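Local coordinates for protein Exo-1,5-alpha-L-arabinofuranobiosidase (Gibberella zeae, PDB 2YDT) that probably hydrolyses arabinan as an exo-acting glycosidase, releasing alpha-1,5-linked L-arabinofuranobiose, at residues I290-T302 and K313-L327. Numbering follows the deposited sequence.
Sequences IVVSCGTRSEIFT and KKWDVPQPTAYTRSL. With MN (manganese (II) ion), chain M.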
ATOM      1  N   ILE A 290      12.513  -2.214  10.980  1.00 10.19           N
ATOM      2  CA  ILE A 290      11.200  -2.433  10.328  1.00 10.40           C
ATOM      3  C   ILE A 290      10.310  -1.325  10.853  1.00 10.99           C
ATOM      4  O   ILE A 290      10.271  -1.081  12.042  1.00 10.71           O
ATOM      5  CB  ILE A 290      10.556  -3.815  10.661  1.00 10.90           C
ATOM      6  CG1 ILE A 290      11.485  -4.973  10.318  1.00  9.67           C
ATOM      7  CG2 ILE A 290       9.187  -3.950   9.950  1.00  9.12           C
ATOM      8  CD1 ILE A 290      11.144  -6.295  10.931  1.00 10.76           C
ATOM      9  N   VAL A 291       9.590  -0.634   9.961  1.00  9.66           N
ATOM     10  CA  VAL A 291       8.665   0.435  10.335  1.00 10.09           C
ATOM     11  C   VAL A 291       7.250   0.126   9.822  1.00  9.27           C
ATOM     12  O   VAL A 291       7.080  -0.141   8.614  1.00 10.19           O
ATOM     13  CB  VAL A 291       9.120   1.821   9.837  1.00  9.86           C
ATOM     14  CG1 VAL A 291       8.292   2.898  10.499  1.00  9.43           C
ATOM     15  CG2 VAL A 291      10.620   2.060  10.203  1.00 10.63           C
ATOM     16  N   VAL A 292       6.284   0.144  10.718  1.00  8.76           N
ATOM     17  CA  VAL A 292       4.892  -0.123  10.360  1.00  8.21           C
ATOM     18  C   VAL A 292       3.987   1.050  10.762  1.00  9.05           C
ATOM     19  O   VAL A 292       4.058   1.602  11.865  1.00  9.29           O
ATOM     20  CB  VAL A 292       4.368  -1.424  11.012  1.00  8.49           C
ATOM     21  CG1 VAL A 292       2.892  -1.567  10.799  1.00  7.96           C
ATOM     22  CG2 VAL A 292       5.082  -2.660  10.416  1.00  8.38           C
ATOM     23  N   SER A 293       3.094   1.405   9.865  1.00  8.45           N
ATOM     24  CA  SER A 293       1.981   2.312  10.167  1.00  8.01           C
ATOM     25  C   SER A 293       0.713   1.508  10.144  1.00  8.30           C
ATOM     26  O   SER A 293       0.624   0.491   9.450  1.00  7.35           O
ATOM     27  CB  SER A 293       1.892   3.447   9.144  1.00  8.66           C
ATOM     28  OG  SER A 293       0.785   4.327   9.405  1.00  8.40           O
ATOM     29  N   CYS A 294      -0.294   1.979  10.899  1.00  8.40           N
ATOM     30  CA  CYS A 294      -1.658   1.511  10.733  1.00  9.09           C
ATOM     31  C   CYS A 294      -2.603   2.691  10.489  1.00  8.72           C
ATOM     32  O   CYS A 294      -2.200   3.839  10.650  1.00  9.04           O
ATOM     33  CB  CYS A 294      -2.114   0.685  11.926  1.00 10.04           C
ATOM     34  SG  CYS A 294      -2.606   1.623  13.383  1.00 10.26           S
ATOM     35  N   GLY A 295      -3.832   2.393  10.099  1.00  8.01           N
ATOM     36  CA  GLY A 295      -4.793   3.408   9.656  1.00  9.33           C
ATOM     37  C   GLY A 295      -5.741   3.942  10.732  1.00 10.63           C
ATOM     38  O   GLY A 295      -6.670   4.698  10.412  1.00 12.25           O
ATOM     39  N   THR A 296      -5.483   3.589  12.004  1.00 10.77           N
ATOM     40  CA  THR A 296      -6.356   4.007  13.119  1.00 12.53           C
ATOM     41  C   THR A 296      -5.609   4.765  14.219  1.00 13.14           C
ATOM     42  O   THR A 296      -6.253   5.205  15.196  1.00 14.92           O
ATOM     43  CB  THR A 296      -7.083   2.828  13.753  1.00 12.29           C
ATOM     44  OG1 THR A 296      -6.164   1.909  14.361  1.00 12.42           O
ATOM     45  CG2 THR A 296      -7.998   2.095  12.723  1.00 12.68           C
ATOM     46  N   ARG A 297      -4.294   4.873  14.105  1.00 13.69           N
ATOM     47  CA  ARG A 297      -3.454   5.620  15.080  1.00 15.03           C
ATOM     48  C   ARG A 297      -2.402   6.394  14.365  1.00 13.30           C
ATOM     49  O   ARG A 297      -2.050   6.031  13.248  1.00 12.87           O
ATOM     50  CB  ARG A 297      -2.747   4.636  16.025  1.00 16.52           C
ATOM     51  CG  ARG A 297      -3.687   3.767  16.783  1.00 21.75           C
ATOM     52  CD  ARG A 297      -2.986   2.993  17.845  1.00 22.88           C
ATOM     53  NE  ARG A 297      -2.394   3.913  18.818  1.00 26.11           N
ATOM     54  CZ  ARG A 297      -2.839   4.106  20.051  1.00 27.56           C
ATOM     55  NH1 ARG A 297      -3.895   3.426  20.519  1.00 25.99           N
ATOM     56  NH2 ARG A 297      -2.203   4.986  20.822  1.00 30.25           N
ATOM     57  N   SER A 298      -1.832   7.422  15.023  1.00 11.72           N
ATOM     58  CA  SER A 298      -0.825   8.254  14.382  1.00 11.79           C
ATOM     59  C   SER A 298       0.616   7.819  14.582  1.00 10.35           C
ATOM     60  O   SER A 298       1.502   8.267  13.838  1.00 11.00           O
ATOM     61  CB  SER A 298      -0.993   9.715  14.820  1.00 12.51           C
ATOM     62  OG  SER A 298      -0.778   9.839  16.211  1.00 13.32           O
ATOM     63  N   GLU A 299       0.874   6.961  15.575  1.00 10.49           N
ATOM     64  CA  GLU A 299       2.231   6.546  15.857  1.00 11.48           C
ATOM     65  C   GLU A 299       2.812   5.641  14.766  1.00 12.27           C
ATOM     66  O   GLU A 299       2.070   5.072  13.930  1.00 12.88           O
ATOM     67  CB  GLU A 299       2.330   5.825  17.205  1.00 11.54           C
ATOM     68  CG  GLU A 299       1.861   6.705  18.380  1.00 14.27           C
ATOM     69  CD  GLU A 299       0.419   6.555  18.745  1.00 18.13           C
ATOM     70  OE1 GLU A 299      -0.365   5.930  18.010  1.00 15.67           O
ATOM     71  OE2 GLU A 299       0.022   7.051  19.829  1.00 23.00           O
ATOM     72  N   ILE A 300       4.132   5.518  14.767  1.00 11.78           N
ATOM     73  CA  ILE A 300       4.820   4.466  13.994  1.00 11.10           C
ATOM     74  C   ILE A 300       5.253   3.368  14.975  1.00 12.13           C
ATOM     75  O   ILE A 300       5.506   3.647  16.177  1.00 12.74           O
ATOM     76  CB  ILE A 300       5.957   4.990  13.131  1.00 11.93           C
ATOM     77  CG1 ILE A 300       7.096   5.604  13.977  1.00 12.13           C
ATOM     78  CG2 ILE A 300       5.366   5.952  12.025  1.00 11.02           C
ATOM     79  CD1 ILE A 300       8.384   5.815  13.218  1.00 12.53           C
ATOM     80  N   PHE A 301       5.339   2.157  14.450  1.00 10.34           N
ATOM     81  CA  PHE A 301       5.701   0.957  15.177  1.00 10.73           C
ATOM     82  C   PHE A 301       6.975   0.385  14.570  1.00 12.45           C
ATOM     83  O   PHE A 301       7.059   0.161  13.359  1.00 12.52           O
ATOM     84  CB  PHE A 301       4.557  -0.031  15.167  1.00 11.36           C
ATOM     85  CG  PHE A 301       3.337   0.482  15.851  1.00 10.21           C
ATOM     86  CD1 PHE A 301       3.091   0.219  17.185  1.00 12.88           C
ATOM     87  CD2 PHE A 301       2.457   1.324  15.189  1.00 10.49           C
ATOM     88  CE1 PHE A 301       1.969   0.750  17.833  1.00 12.21           C
ATOM     89  CE2 PHE A 301       1.331   1.843  15.834  1.00 13.07           C
ATOM     90  CZ  PHE A 301       1.104   1.557  17.167  1.00 11.59           C
ATOM     91  N   THR A 302       7.986   0.146  15.409  1.00 10.96           N
ATOM     92  CA  THR A 302       9.299  -0.241  14.892  1.00 10.94           C
ATOM     93  C   THR A 302       9.770  -1.565  15.479  1.00 11.36           C
ATOM     94  O   THR A 302       9.366  -1.933  16.568  1.00 11.92           O
ATOM     95  CB  THR A 302      10.400   0.833  15.172  1.00 11.42           C
ATOM     96  OG1 THR A 302      10.566   0.989  16.602  1.00 11.55           O
ATOM     97  CG2 THR A 302      10.037   2.180  14.523  1.00 10.98           C
ATOM     98  N   LYS A 313       8.162  -1.493  19.217  1.00 14.66           N
ATOM     99  CA  LYS A 313       8.114  -0.240  19.984  1.00 14.14           C
ATOM    100  C   LYS A 313       7.220   0.762  19.241  1.00 15.53           C
ATOM    101  O   LYS A 313       6.997   0.623  18.036  1.00 15.49           O
ATOM    102  CB  LYS A 313       9.504   0.350  20.182  1.00 15.05           C
ATOM    103  CG  LYS A 313      10.621  -0.641  20.645  1.00 17.34           C
ATOM    104  CD  LYS A 313      10.312  -1.378  21.903  1.00 21.38           C
ATOM    105  CE  LYS A 313      11.516  -2.177  22.424  1.00 26.01           C
ATOM    106  NZ  LYS A 313      11.053  -3.255  23.393  1.00 26.97           N
ATOM    107  N   LYS A 314       6.714   1.754  19.959  1.00 14.34           N
ATOM    108  CA  LYS A 314       5.789   2.734  19.407  1.00 14.24           C
ATOM    109  C   LYS A 314       6.333   4.142  19.612  1.00 14.65           C
ATOM    110  O   LYS A 314       6.826   4.448  20.712  1.00 15.62           O
ATOM    111  CB  LYS A 314       4.458   2.565  20.086  1.00 15.85           C
ATOM    112  CG  LYS A 314       3.434   3.713  19.900  1.00 17.27           C
ATOM    113  CD  LYS A 314       2.169   3.445  20.680  1.00 21.36           C
ATOM    114  CE  LYS A 314       2.281   3.969  22.107  1.00 24.75           C
ATOM    115  NZ  LYS A 314       0.959   4.198  22.711  1.00 27.94           N
ATOM    116  N   TRP A 315       6.211   5.011  18.607  1.00 13.59           N
ATOM    117  CA  TRP A 315       6.739   6.385  18.632  1.00 12.74           C
ATOM    118  C   TRP A 315       5.794   7.389  17.983  1.00 14.20           C
ATOM    119  O   TRP A 315       5.270   7.142  16.885  1.00 13.22           O
ATOM    120  CB  TRP A 315       8.110   6.510  17.934  1.00 13.10           C
ATOM    121  CG  TRP A 315       9.062   5.369  18.194  1.00 13.73           C
ATOM    122  CD1 TRP A 315       9.213   4.257  17.435  1.00 15.81           C
ATOM    123  CD2 TRP A 315       9.957   5.213  19.303  1.00 14.78           C
ATOM    124  NE1 TRP A 315      10.152   3.414  17.975  1.00 14.85           N
ATOM    125  CE2 TRP A 315      10.631   3.986  19.123  1.00 15.76           C
ATOM    126  CE3 TRP A 315      10.283   6.008  20.403  1.00 18.52           C
ATOM    127  CZ2 TRP A 315      11.595   3.518  20.022  1.00 16.41           C
ATOM    128  CZ3 TRP A 315      11.241   5.548  21.289  1.00 16.65           C
ATOM    129  CH2 TRP A 315      11.882   4.320  21.096  1.00 19.61           C
ATOM    130  N   ASP A 316       5.608   8.548  18.624  1.00 13.60           N
ATOM    131  CA  ASP A 316       4.812   9.620  18.046  1.00 13.69           C
ATOM    132  C   ASP A 316       5.527  10.261  16.893  1.00 13.64           C
ATOM    133  O   ASP A 316       6.766  10.355  16.869  1.00 13.33           O
ATOM    134  CB  ASP A 316       4.525  10.717  19.101  1.00 14.45           C
ATOM    135  CG  ASP A 316       3.609  10.268  20.162  1.00 18.28           C
ATOM    136  OD1 ASP A 316       2.572   9.643  19.857  1.00 20.19           O
ATOM    137  OD2 ASP A 316       3.900  10.543  21.346  1.00 24.99           O
ATOM    138  N   VAL A 317       4.730  10.714  15.914  1.00 12.90           N
ATOM    139  CA  VAL A 317       5.232  11.468  14.782  1.00 11.94           C
ATOM    140  C   VAL A 317       4.240  12.597  14.483  1.00 12.22           C
ATOM    141  O   VAL A 317       3.107  12.532  14.952  1.00 12.97           O
ATOM    142  CB  VAL A 317       5.384  10.560  13.506  1.00 11.43           C
ATOM    143  CG1 VAL A 317       6.494   9.481  13.699  1.00 10.22           C
ATOM    144  CG2 VAL A 317       4.039   9.952  13.127  1.00 11.87           C
ATOM    145  N   PRO A 318       4.649  13.605  13.707  1.00 12.01           N
ATOM    146  CA  PRO A 318       3.728  14.721  13.501  1.00 13.00           C
ATOM    147  C   PRO A 318       2.645  14.549  12.445  1.00 12.64           C
ATOM    148  O   PRO A 318       1.753  15.390  12.337  1.00 13.99           O
ATOM    149  CB  PRO A 318       4.634  15.866  13.091  1.00 13.65           C
ATOM    150  CG  PRO A 318       5.882  15.259  12.645  1.00 14.71           C
ATOM    151  CD  PRO A 318       6.012  13.922  13.254  1.00 13.46           C
ATOM    152  N   GLN A 319       2.756  13.489  11.650  1.00 11.51           N
ATOM    153  CA  GLN A 319       1.801  13.259  10.573  1.00 10.73           C
ATOM    154  C   GLN A 319       0.536  12.635  11.153  1.00 11.14           C
ATOM    155  O   GLN A 319       0.590  11.721  11.971  1.00 12.06           O
ATOM    156  CB  GLN A 319       2.441  12.340   9.532  1.00 10.27           C
ATOM    157  CG  GLN A 319       1.546  12.082   8.314  1.00 10.08           C
ATOM    158  CD  GLN A 319       1.426  13.275   7.401  1.00 10.84           C
ATOM    159  OE1 GLN A 319       2.213  14.258   7.449  1.00 11.71           O
ATOM    160  NE2 GLN A 319       0.425  13.211   6.533  1.00  9.44           N
ATOM    161  N   PRO A 320      -0.665  13.154  10.763  1.00 10.52           N
ATOM    162  CA  PRO A 320      -1.885  12.635  11.331  1.00 10.96           C
ATOM    163  C   PRO A 320      -2.271  11.205  10.915  1.00 10.37           C
ATOM    164  O   PRO A 320      -1.746  10.663   9.938  1.00 10.57           O
ATOM    165  CB  PRO A 320      -2.935  13.639  10.845  1.00 11.87           C
ATOM    166  CG  PRO A 320      -2.400  14.192   9.633  1.00 12.06           C
ATOM    167  CD  PRO A 320      -0.911  14.270   9.846  1.00 10.78           C
ATOM    168  N   THR A 321      -3.207  10.636  11.656  1.00  9.82           N
ATOM    169  CA  THR A 321      -3.818   9.346  11.324  1.00 10.18           C
ATOM    170  C   THR A 321      -4.529   9.433   9.980  1.00  9.69           C
ATOM    171  O   THR A 321      -5.246  10.411   9.685  1.00 10.71           O
ATOM    172  CB  THR A 321      -4.801   8.953  12.384  1.00  9.82           C
ATOM    173  OG1 THR A 321      -4.086   8.824  13.638  1.00 11.43           O
ATOM    174  CG2 THR A 321      -5.519   7.647  12.028  1.00  9.77           C
ATOM    175  N   ALA A 322      -4.313   8.405   9.153  1.00  9.57           N
ATOM    176  CA  ALA A 322      -4.996   8.311   7.868  1.00  8.07           C
ATOM    177  C   ALA A 322      -5.192   6.844   7.479  1.00  7.57           C
ATOM    178  O   ALA A 322      -4.370   5.975   7.806  1.00  7.54           O
ATOM    179  CB  ALA A 322      -4.231   9.058   6.775  1.00  9.07           C
ATOM    180  N   TYR A 323      -6.259   6.583   6.733  1.00  7.48           N
ATOM    181  CA  TYR A 323      -6.474   5.282   6.119  1.00  7.05           C
ATOM    182  C   TYR A 323      -5.342   4.934   5.186  1.00  7.05           C
ATOM    183  O   TYR A 323      -4.928   5.750   4.337  1.00  6.31           O
ATOM    184  CB  TYR A 323      -7.795   5.296   5.356  1.00  7.85           C
ATOM    185  CG  TYR A 323      -8.179   3.983   4.710  1.00  7.93           C
ATOM    186  CD1 TYR A 323      -8.574   2.883   5.478  1.00  7.09           C
ATOM    187  CD2 TYR A 323      -8.206   3.850   3.311  1.00  9.79           C
ATOM    188  CE1 TYR A 323      -8.951   1.676   4.878  1.00  8.22           C
ATOM    189  CE2 TYR A 323      -8.584   2.649   2.713  1.00  7.79           C
ATOM    190  CZ  TYR A 323      -8.973   1.572   3.503  1.00  7.59           C
ATOM    191  OH  TYR A 323      -9.383   0.418   2.922  1.00  8.23           O
ATOM    192  N   THR A 324      -4.805   3.730   5.392  1.00  6.32           N
ATOM    193  CA  THR A 324      -3.656   3.209   4.630  1.00  6.63           C
ATOM    194  C   THR A 324      -2.529   4.253   4.468  1.00  6.40           C
ATOM    195  O   THR A 324      -1.880   4.390   3.431  1.00  7.17           O
ATOM    196  CB  THR A 324      -4.079   2.503   3.286  1.00  6.63           C
ATOM    197  OG1 THR A 324      -2.984   1.719   2.797  1.00  7.12           O
ATOM    198  CG2 THR A 324      -4.527   3.513   2.191  1.00  6.73           C
ATOM    199  N   ARG A 325      -2.232   4.950   5.560  1.00  6.72           N
ATOM    200  CA  ARG A 325      -1.106   5.863   5.606  1.00  6.02           C
ATOM    201  C   ARG A 325       0.146   5.097   5.205  1.00  6.95           C
ATOM    202  O   ARG A 325       0.359   3.972   5.703  1.00  7.62           O
ATOM    203  CB  ARG A 325      -1.020   6.497   7.009  1.00  7.24           C
ATOM    204  CG  ARG A 325      -0.142   7.736   7.079  1.00  7.23           C
ATOM    205  CD  ARG A 325      -0.040   8.299   8.513  1.00  7.49           C
ATOM    206  NE  ARG A 325       0.580   7.324   9.403  1.00  7.99           N
ATOM    207  CZ  ARG A 325       0.945   7.576  10.647  1.00 11.55           C
ATOM    208  NH1 ARG A 325       0.794   8.796  11.143  1.00 10.64           N
ATOM    209  NH2 ARG A 325       1.437   6.598  11.411  1.00 11.11           N
ATOM    210  N   SER A 326       0.945   5.674   4.311  1.00  6.11           N
ATOM    211  CA  SER A 326       2.060   4.965   3.706  1.00  7.04           C
ATOM    212  C   SER A 326       3.390   5.524   4.126  1.00  7.38           C
ATOM    213  O   SER A 326       3.476   6.619   4.729  1.00  8.03           O
ATOM    214  CB  SER A 326       1.942   4.959   2.179  1.00  6.85           C
ATOM    215  OG  SER A 326       1.777   6.235   1.659  1.00  7.65           O
ATOM    216  N   LEU A 327       4.437   4.758   3.825  1.00  8.07           N
ATOM    217  CA  LEU A 327       5.804   5.071   4.265  1.00  7.85           C
ATOM    218  C   LEU A 327       6.805   4.919   3.143  1.00  8.63           C
ATOM    219  O   LEU A 327       6.621   4.126   2.201  1.00  8.36           O
ATOM    220  CB  LEU A 327       6.200   4.109   5.392  1.00  7.90           C
ATOM    221  CG  LEU A 327       5.344   4.020   6.639  1.00  6.87           C
ATOM    222  CD1 LEU A 327       5.763   2.784   7.558  1.00 10.57           C
ATOM    223  CD2 LEU A 327       5.402   5.324   7.441  1.00  9.60           C
TER
HETATM  224 MN    MN M1511       0.929   8.851  21.037  0.60 23.42          MN
HETATM  225  O   HOH W   1      -1.011   2.821   7.783  1.00  8.41           O
HETATM  226  O   HOH W   2      -2.354   6.535  10.443  1.00  9.87           O
HETATM  227  O   HOH W   3       1.845  10.483  17.060  1.00 15.77           O
HETATM  228  O   HOH W   4       1.802   7.644  21.879  0.40 19.61           O
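Arg325 reaches across to the turn at Ser293–Glu299, its guanidinium donating to one hydroxyl and to backbone carbonyls. CB passes 3.7 Å from Ser293 OG; CG, anti to the backbone N (chi1 -164°), sends the chain toward the turn, and a bend at chi3 sets the guanidinium flat among its acceptors. CD stays loose, 4.2 Å from Ser293 OG. Side-on, NE and NH2 both donate to Ser293 OG, which lies close to the guanidinium plane, 3.0 Å from NE. At the far end NH1 and NH2 share Ser298 O (2.8 Å from NH1), both from one face of that carbonyl, NH2 well above its plane. NH2 adds a weak bond to Glu299 O. Arginine suits the place because its planar, many-donor head can serve several carbonyls at once; the short Ser293 places its hydroxyl where both nitrogens can donate to it.

The turn joins two strands of a four-stranded antiparallel sheet, one blade of the six-bladed beta-propeller of the sialidase-like fold; strand 313-315 is its outer edge, and residues 316-325 lead on to strand 326-330 of the next blade. Ile300 and Trp315 exchange backbone hydrogen bonds, while Trp315 NE1, the indole's single N-H, donates in the ring plane to Thr302 OG1 (2.8 Å), and Thr302 CG2 touches NE1 and CD1.

Near the surface, Glu299 OE2 (2.4 Å) and Asp316 OD1 (2.2 Å) bind manganese, carboxylates being suitably hard ligands. Arg297 meets Glu299 side-on in a salt bridge, NE to OE1 and NH2 to OE2, syn to each.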